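Local atomic coordinates of L-lysine 6-monooxygenase (Pseudomonas syringae pv. tomato, PDB entry 5CQF), a protein that probably hydroxylates the side-chain amino group of L-lysine with FAD and NADPH, as a step in siderophore biosynthesis. Residues Glu231-His236 with Arg339-Asp344; Tyr298-Ser301 with Thr306-His309. All coordinates share one frame; numbering follows the deposited sequence.

Contact 1. Residues Glu231-His236 with Arg339-Asp344; sequences EVHSVH and RVLEVD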
ATOM      1  N   GLU A 231      11.895  28.353   7.156  1.00 45.59           N
ATOM      2  CA  GLU A 231      10.982  28.582   6.036  1.00 47.07           C
ATOM      3  C   GLU A 231      11.714  28.341   4.733  1.00 40.89           C
ATOM      4  O   GLU A 231      12.857  28.742   4.574  1.00 39.68           O
ATOM      5  CB  GLU A 231      10.423  30.007   6.095  1.00 55.13           C
ATOM      6  CG  GLU A 231       9.329  30.102   7.137  1.00 65.56           C
ATOM      7  CD  GLU A 231       8.985  31.514   7.549  1.00 79.37           C
ATOM      8  OE1 GLU A 231       9.893  32.401   7.567  1.00 80.72           O
ATOM      9  OE2 GLU A 231       7.787  31.708   7.890  1.00 88.48           O
ATOM     10  N   VAL A 232      11.074  27.650   3.812  1.00 37.51           N
ATOM     11  CA  VAL A 232      11.745  27.244   2.614  1.00 37.43           C
ATOM     12  C   VAL A 232      10.980  27.787   1.428  1.00 37.44           C
ATOM     13  O   VAL A 232       9.788  27.601   1.347  1.00 36.93           O
ATOM     14  CB  VAL A 232      11.827  25.724   2.517  1.00 36.35           C
ATOM     15  CG1 VAL A 232      12.415  25.326   1.179  1.00 36.72           C
ATOM     16  CG2 VAL A 232      12.670  25.165   3.638  1.00 36.25           C
ATOM     17  N   HIS A 233      11.683  28.451   0.517  1.00 38.08           N
ATOM     18  CA  HIS A 233      11.113  28.900  -0.752  1.00 38.25           C
ATOM     19  C   HIS A 233      11.664  28.041  -1.871  1.00 36.80           C
ATOM     20  O   HIS A 233      12.862  28.038  -2.123  1.00 37.56           O
ATOM     21  CB  HIS A 233      11.462  30.362  -0.981  1.00 40.24           C
ATOM     22  CG  HIS A 233      11.034  31.239   0.151  1.00 42.17           C
ATOM     23  ND1 HIS A 233       9.820  31.887   0.167  1.00 44.43           N
ATOM     24  CD2 HIS A 233      11.625  31.516   1.332  1.00 42.66           C
ATOM     25  CE1 HIS A 233       9.696  32.554   1.298  1.00 44.59           C
ATOM     26  NE2 HIS A 233      10.777  32.337   2.027  1.00 44.99           N
ATOM     27  N   SER A 234      10.760  27.326  -2.526  1.00 34.60           N
ATOM     28  CA  SER A 234      11.066  26.279  -3.444  1.00 34.03           C
ATOM     29  C   SER A 234      10.670  26.761  -4.811  1.00 34.17           C
ATOM     30  O   SER A 234       9.481  26.927  -5.100  1.00 32.82           O
ATOM     31  CB  SER A 234      10.271  25.019  -3.044  1.00 35.17           C
ATOM     32  OG  SER A 234      10.450  23.948  -3.951  1.00 36.73           O
ATOM     33  N   VAL A 235      11.680  26.987  -5.652  1.00 35.27           N
ATOM     34  CA  VAL A 235      11.518  27.594  -6.976  1.00 35.49           C
ATOM     35  C   VAL A 235      11.700  26.557  -8.060  1.00 36.45           C
ATOM     36  O   VAL A 235      12.685  25.813  -8.051  1.00 37.26           O
ATOM     37  CB  VAL A 235      12.539  28.711  -7.200  1.00 36.29           C
ATOM     38  CG1 VAL A 235      12.446  29.241  -8.608  1.00 36.90           C
ATOM     39  CG2 VAL A 235      12.311  29.858  -6.209  1.00 36.77           C
ATOM     40  N   HIS A 236      10.743  26.518  -8.991  1.00 37.77           N
ATOM     41  CA  HIS A 236      10.699  25.518 -10.062  1.00 40.03           C
ATOM     42  C   HIS A 236      10.622  26.179 -11.428  1.00 42.30           C
ATOM     43  O   HIS A 236       9.840  27.121 -11.620  1.00 43.63           O
ATOM     44  CB  HIS A 236       9.472  24.649  -9.875  1.00 39.86           C
ATOM     45  CG  HIS A 236       9.432  23.979  -8.541  1.00 41.98           C
ATOM     46  ND1 HIS A 236      10.095  22.800  -8.284  1.00 42.82           N
ATOM     47  CD2 HIS A 236       8.845  24.343  -7.378  1.00 41.79           C
ATOM     48  CE1 HIS A 236       9.901  22.456  -7.023  1.00 42.44           C
ATOM     49  NE2 HIS A 236       9.157  23.383  -6.450  1.00 42.18           N
ATOM     50  N   ARG A 339       8.921  39.169  -8.616  1.00 54.22           N
ATOM     51  CA  ARG A 339       8.860  39.436  -7.170  1.00 55.31           C
ATOM     52  C   ARG A 339      10.213  39.199  -6.527  1.00 53.24           C
ATOM     53  O   ARG A 339      11.079  38.545  -7.096  1.00 50.34           O
ATOM     54  CB  ARG A 339       7.800  38.582  -6.486  1.00 56.90           C
ATOM     55  CG  ARG A 339       7.944  37.113  -6.772  1.00 59.87           C
ATOM     56  CD  ARG A 339       6.599  36.428  -6.792  1.00 63.06           C
ATOM     57  NE  ARG A 339       6.045  36.376  -5.454  1.00 67.26           N
ATOM     58  CZ  ARG A 339       4.985  35.656  -5.122  1.00 70.37           C
ATOM     59  NH1 ARG A 339       4.572  35.675  -3.863  1.00 70.73           N
ATOM     60  NH2 ARG A 339       4.342  34.919  -6.039  1.00 68.79           N
ATOM     61  N   VAL A 340      10.383  39.753  -5.337  1.00 55.12           N
ATOM     62  CA  VAL A 340      11.646  39.709  -4.619  1.00 55.39           C
ATOM     63  C   VAL A 340      11.465  38.877  -3.349  1.00 54.40           C
ATOM     64  O   VAL A 340      10.444  38.988  -2.690  1.00 54.90           O
ATOM     65  CB  VAL A 340      12.107  41.149  -4.272  1.00 57.68           C
ATOM     66  CG1 VAL A 340      13.363  41.161  -3.404  1.00 57.52           C
ATOM     67  CG2 VAL A 340      12.335  41.939  -5.550  1.00 56.62           C
ATOM     68  N   LEU A 341      12.455  38.034  -3.046  1.00 56.69           N
ATOM     69  CA  LEU A 341      12.522  37.225  -1.810  1.00 56.47           C
ATOM     70  C   LEU A 341      13.799  37.555  -1.080  1.00 55.48           C
ATOM     71  O   LEU A 341      14.867  37.628  -1.694  1.00 57.52           O
ATOM     72  CB  LEU A 341      12.579  35.734  -2.133  1.00 55.48           C
ATOM     73  CG  LEU A 341      11.346  35.139  -2.790  1.00 58.31           C
ATOM     74  CD1 LEU A 341      11.611  33.717  -3.268  1.00 59.19           C
ATOM     75  CD2 LEU A 341      10.179  35.172  -1.813  1.00 62.43           C
ATOM     76  N   GLU A 342      13.714  37.734   0.226  1.00 55.17           N
ATOM     77  CA  GLU A 342      14.920  37.832   1.036  1.00 55.14           C
ATOM     78  C   GLU A 342      15.101  36.553   1.849  1.00 50.97           C
ATOM     79  O   GLU A 342      14.234  36.195   2.629  1.00 51.46           O
ATOM     80  CB  GLU A 342      14.827  39.024   1.958  1.00 60.88           C
ATOM     81  CG  GLU A 342      14.544  40.311   1.213  1.00 66.73           C
ATOM     82  CD  GLU A 342      14.103  41.409   2.139  1.00 74.06           C
ATOM     83  OE1 GLU A 342      13.187  41.164   2.965  1.00 75.92           O
ATOM     84  OE2 GLU A 342      14.684  42.508   2.038  1.00 79.00           O
ATOM     85  N   VAL A 343      16.229  35.883   1.656  1.00 45.75           N
ATOM     86  CA  VAL A 343      16.525  34.652   2.350  1.00 44.84           C
ATOM     87  C   VAL A 343      17.903  34.690   2.967  1.00 43.47           C
ATOM     88  O   VAL A 343      18.689  35.549   2.636  1.00 46.53           O
ATOM     89  CB  VAL A 343      16.404  33.437   1.407  1.00 44.16           C
ATOM     90  CG1 VAL A 343      14.953  33.247   1.014  1.00 44.20           C
ATOM     91  CG2 VAL A 343      17.267  33.586   0.170  1.00 43.59           C
ATOM     92  N   ASP A 344      18.174  33.766   3.885  1.00 42.86           N
ATOM     93  CA  ASP A 344      19.464  33.673   4.563  1.00 41.88           C
ATOM     94  C   ASP A 344      20.396  32.721   3.837  1.00 40.83           C
ATOM     95  O   ASP A 344      21.591  32.864   3.922  1.00 39.81           O
ATOM     96  CB  ASP A 344      19.269  33.198   5.994  1.00 44.39           C
ATOM     97  CG  ASP A 344      18.402  34.146   6.812  1.00 48.46           C
ATOM     98  OD1 ASP A 344      18.742  35.358   6.877  1.00 51.89           O
ATOM     99  OD2 ASP A 344      17.368  33.697   7.367  1.00 49.22           O
TER

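Contact 2. Residues Tyr298-Ser301 with Thr306-His309; sequences YEDS and TRLH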
ATOM      1  N   TYR A 298       1.888  18.981   5.541  1.00 35.08           N
ATOM      2  CA  TYR A 298       0.477  18.920   5.944  1.00 34.87           C
ATOM      3  C   TYR A 298       0.310  18.925   7.471  1.00 35.49           C
ATOM      4  O   TYR A 298      -0.507  19.655   7.987  1.00 33.55           O
ATOM      5  CB  TYR A 298      -0.199  17.663   5.382  1.00 34.02           C
ATOM      6  CG  TYR A 298      -1.665  17.590   5.703  1.00 33.85           C
ATOM      7  CD1 TYR A 298      -2.116  17.070   6.912  1.00 32.75           C
ATOM      8  CD2 TYR A 298      -2.606  18.027   4.792  1.00 34.64           C
ATOM      9  CE1 TYR A 298      -3.466  17.005   7.201  1.00 33.44           C
ATOM     10  CE2 TYR A 298      -3.967  17.976   5.078  1.00 35.73           C
ATOM     11  CZ  TYR A 298      -4.401  17.455   6.285  1.00 34.80           C
ATOM     12  OH  TYR A 298      -5.768  17.430   6.556  1.00 33.36           O
ATOM     13  N   GLU A 299       1.043  18.064   8.169  1.00 38.54           N
ATOM     14  CA  GLU A 299       0.988  18.018   9.641  1.00 41.30           C
ATOM     15  C   GLU A 299       1.348  19.371  10.242  1.00 42.68           C
ATOM     16  O   GLU A 299       0.611  19.893  11.070  1.00 43.88           O
ATOM     17  CB  GLU A 299       1.910  16.932  10.200  1.00 42.75           C
ATOM     18  CG  GLU A 299       1.430  15.516   9.930  1.00 43.95           C
ATOM     19  CD  GLU A 299       0.015  15.228  10.441  1.00 43.35           C
ATOM     20  OE1 GLU A 299      -0.234  15.353  11.655  1.00 41.80           O
ATOM     21  OE2 GLU A 299      -0.833  14.843   9.616  1.00 41.85           O
ATOM     22  N   ASP A 300       2.437  19.975   9.772  1.00 45.39           N
ATOM     23  CA  ASP A 300       2.788  21.342  10.150  1.00 46.73           C
ATOM     24  C   ASP A 300       1.629  22.327  10.044  1.00 44.62           C
ATOM     25  O   ASP A 300       1.471  23.187  10.904  1.00 43.99           O
ATOM     26  CB  ASP A 300       3.885  21.864   9.238  1.00 54.15           C
ATOM     27  CG  ASP A 300       5.259  21.749   9.828  1.00 57.23           C
ATOM     28  OD1 ASP A 300       5.591  20.741  10.508  1.00 60.15           O
ATOM     29  OD2 ASP A 300       6.015  22.696   9.552  1.00 60.90           O
ATOM     30  N   SER A 301       0.846  22.230   8.975  1.00 41.86           N
ATOM     31  CA  SER A 301      -0.237  23.194   8.712  1.00 40.29           C
ATOM     32  C   SER A 301      -1.412  23.045   9.660  1.00 39.66           C
ATOM     33  O   SER A 301      -2.249  23.909   9.736  1.00 39.60           O
ATOM     34  CB  SER A 301      -0.786  23.013   7.299  1.00 39.69           C
ATOM     35  OG  SER A 301      -1.624  21.854   7.247  1.00 39.95           O
ATOM     36  N   THR A 306       2.616  27.381   7.966  1.00 69.67           N
ATOM     37  CA  THR A 306       2.761  27.074   6.539  1.00 67.84           C
ATOM     38  C   THR A 306       4.166  27.521   6.133  1.00 63.08           C
ATOM     39  O   THR A 306       4.424  28.705   6.008  1.00 63.64           O
ATOM     40  CB  THR A 306       1.660  27.760   5.699  1.00 72.20           C
ATOM     41  OG1 THR A 306       1.563  29.150   6.062  1.00 75.60           O
ATOM     42  CG2 THR A 306       0.275  27.067   5.932  1.00 72.43           C
ATOM     43  N   ARG A 307       5.082  26.561   5.977  1.00 59.76           N
ATOM     44  CA  ARG A 307       6.526  26.850   5.960  1.00 55.33           C
ATOM     45  C   ARG A 307       7.260  26.500   4.666  1.00 53.01           C
ATOM     46  O   ARG A 307       8.474  26.706   4.577  1.00 51.48           O
ATOM     47  CB  ARG A 307       7.209  26.077   7.076  1.00 55.00           C
ATOM     48  CG  ARG A 307       6.838  26.549   8.449  1.00 57.22           C
ATOM     49  CD  ARG A 307       7.768  25.980   9.503  1.00 56.78           C
ATOM     50  NE  ARG A 307       7.808  24.508   9.636  1.00 52.81           N
ATOM     51  CZ  ARG A 307       8.892  23.744   9.477  1.00 50.57           C
ATOM     52  NH1 ARG A 307       8.813  22.443   9.713  1.00 49.32           N
ATOM     53  NH2 ARG A 307      10.059  24.259   9.092  1.00 48.55           N
ATOM     54  N   LEU A 308       6.534  25.942   3.702  1.00 48.38           N
ATOM     55  CA  LEU A 308       7.043  25.684   2.382  1.00 45.46           C
ATOM     56  C   LEU A 308       6.269  26.556   1.405  1.00 45.78           C
ATOM     57  O   LEU A 308       5.053  26.467   1.344  1.00 44.80           O
ATOM     58  CB  LEU A 308       6.835  24.218   2.026  1.00 44.78           C
ATOM     59  CG  LEU A 308       7.235  23.859   0.591  1.00 44.76           C
ATOM     60  CD1 LEU A 308       8.732  24.058   0.390  1.00 43.01           C
ATOM     61  CD2 LEU A 308       6.834  22.432   0.240  1.00 44.94           C
ATOM     62  N   HIS A 309       6.974  27.397   0.646  1.00 45.30           N
ATOM     63  CA  HIS A 309       6.352  28.271  -0.349  1.00 44.40           C
ATOM     64  C   HIS A 309       6.824  27.848  -1.734  1.00 43.46           C
ATOM     65  O   HIS A 309       8.040  27.755  -1.986  1.00 39.47           O
ATOM     66  CB  HIS A 309       6.751  29.705  -0.085  1.00 46.55           C
ATOM     67  CG  HIS A 309       6.481  30.147   1.320  1.00 52.10           C
ATOM     68  ND1 HIS A 309       5.278  30.696   1.711  1.00 55.53           N
ATOM     69  CD2 HIS A 309       7.247  30.089   2.432  1.00 52.41           C
ATOM     70  CE1 HIS A 309       5.320  30.969   3.000  1.00 56.31           C
ATOM     71  NE2 HIS A 309       6.505  30.614   3.458  1.00 56.56           N
TER

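Contact 1. Residues Glu231-His236 with Arg339-Asp344
His233 reaches from strand 231-235 to the side chains of Leu341 and Val343 on strand 338-343, and this small patch of nonpolar contact joins the two strands. At the start of the first strand, the backbone of Glu231 pairs with Lys205 and Trp207. Val232 turns its CB away from the second strand and packs instead on Val209 and Leu308. His233 then points toward Leu341 and Val343. Its CG stands anti to the carbonyl carbon (chi1 -55°), which carries the imidazole across the gap between the strands. ND1 lies 3.9 Å from Leu341 CD2, and CE1 is close to the same methyl at 4.1 Å; farther round the ring, CD2 comes to 3.8 Å from Val343 CG1. Both methyls lie on the same side of the ring plane and approach obliquely. The other methyl of Leu341, CD1, lies 4.1 Å from His233 CB, so the forked leucine end touches both the ring and its root. ND1 of His233 is also hydrogen-bonded to the hydroxyl of Tyr311, which helps to set the ring's rotation. Ser234 faces away again, and its OG receives a weak hydrogen bond from NE2 of His236 at 2.9 Å, strongly bent at 116°. Val235 lies at the margin and packs on Leu210 and Leu330. Strand 231-235 runs parallel between 206-210 and 308-311 in the five-stranded sheet of a Rossmann-like domain. Strand 338-343 is an edge of the antiparallel unit 314-322, 325-332 and 338-343, which lies against that sheet before the chain enters it as strand 345-348.

Contact 2. Residues Tyr298-Ser301 with Thr306-His309
A salt bridge between Asp300 and Arg307 spans the last helix-to-strand turn of a beta-alpha-beta crossover in the Rossmann-like domain, tying the end of helix 287-302 to the lead-in of strand 308-311. A single carboxylate oxygen carries it: Asp300 OD2 accepts from Arg307 NE at 2.6 Å and, more weakly, from Arg307 NH1 at 2.8 Å. The NE bond is the straighter of the two, 144° at the hydrogen against 127°. NE meets the oxygen nearly along its C-O axis, and the oxygen is tilted somewhat out of the guanidinium plane. The other oxygen, Asp300 OD1, lies at the edge of the guanidinium and in its plane, but stays 3.7 Å from Arg307 NH1, so one oxygen does the gripping; the carboxylate and guanidinium planes are turned 38° apart. The side chains cross at about a right angle, and a bend of the arginine at chi3 turns NE toward the carboxylate. Asp300 OD2 also pairs with Arg305 NH1, and two arginines on a buried aspartate would probably favour its charged form. Arg307 NH1 also bonds to Val224 O and NH2 to Ile230 O, so the guanidinium links the end of helix 287-302 with helix 214-226 and the approach to strand 231-235. Tyr298 OH hydrogen-bonds Glu113 of the second subunit and Glu299 forms a salt bridge with Arg107 of that subunit, so this helical segment lies in the subunit interface. Ser301 OG donates to Tyr298 O at 2.6 Å. Nonpolar packing across the turn is slight: Ser301 CB approaches Thr306 CG2 at 4.4 Å.

The centres of contact 1 and contact 2 lie 15 Å apart, and the parallel pairing of strands 231-235 and 308-311 connects them. Probable backbone hydrogen bonds run from Val232 N to Arg307 O at 2.9 Å and from Ser234 N to His309 O at 2.8 Å. Beside them His233 and His309 stack, with His233 CE1 3.7 Å from His309 CD2. Contact 2 is nested in the chain between the two segments of contact 1. The end of segment 231-236 reaches toward the GxGxxA-type motif (Gly211, Gly213, Ala216), probably for NADP, through a hydrogen bond between His236 ND1 and Ser212 OG; the His233 packing is not part of it.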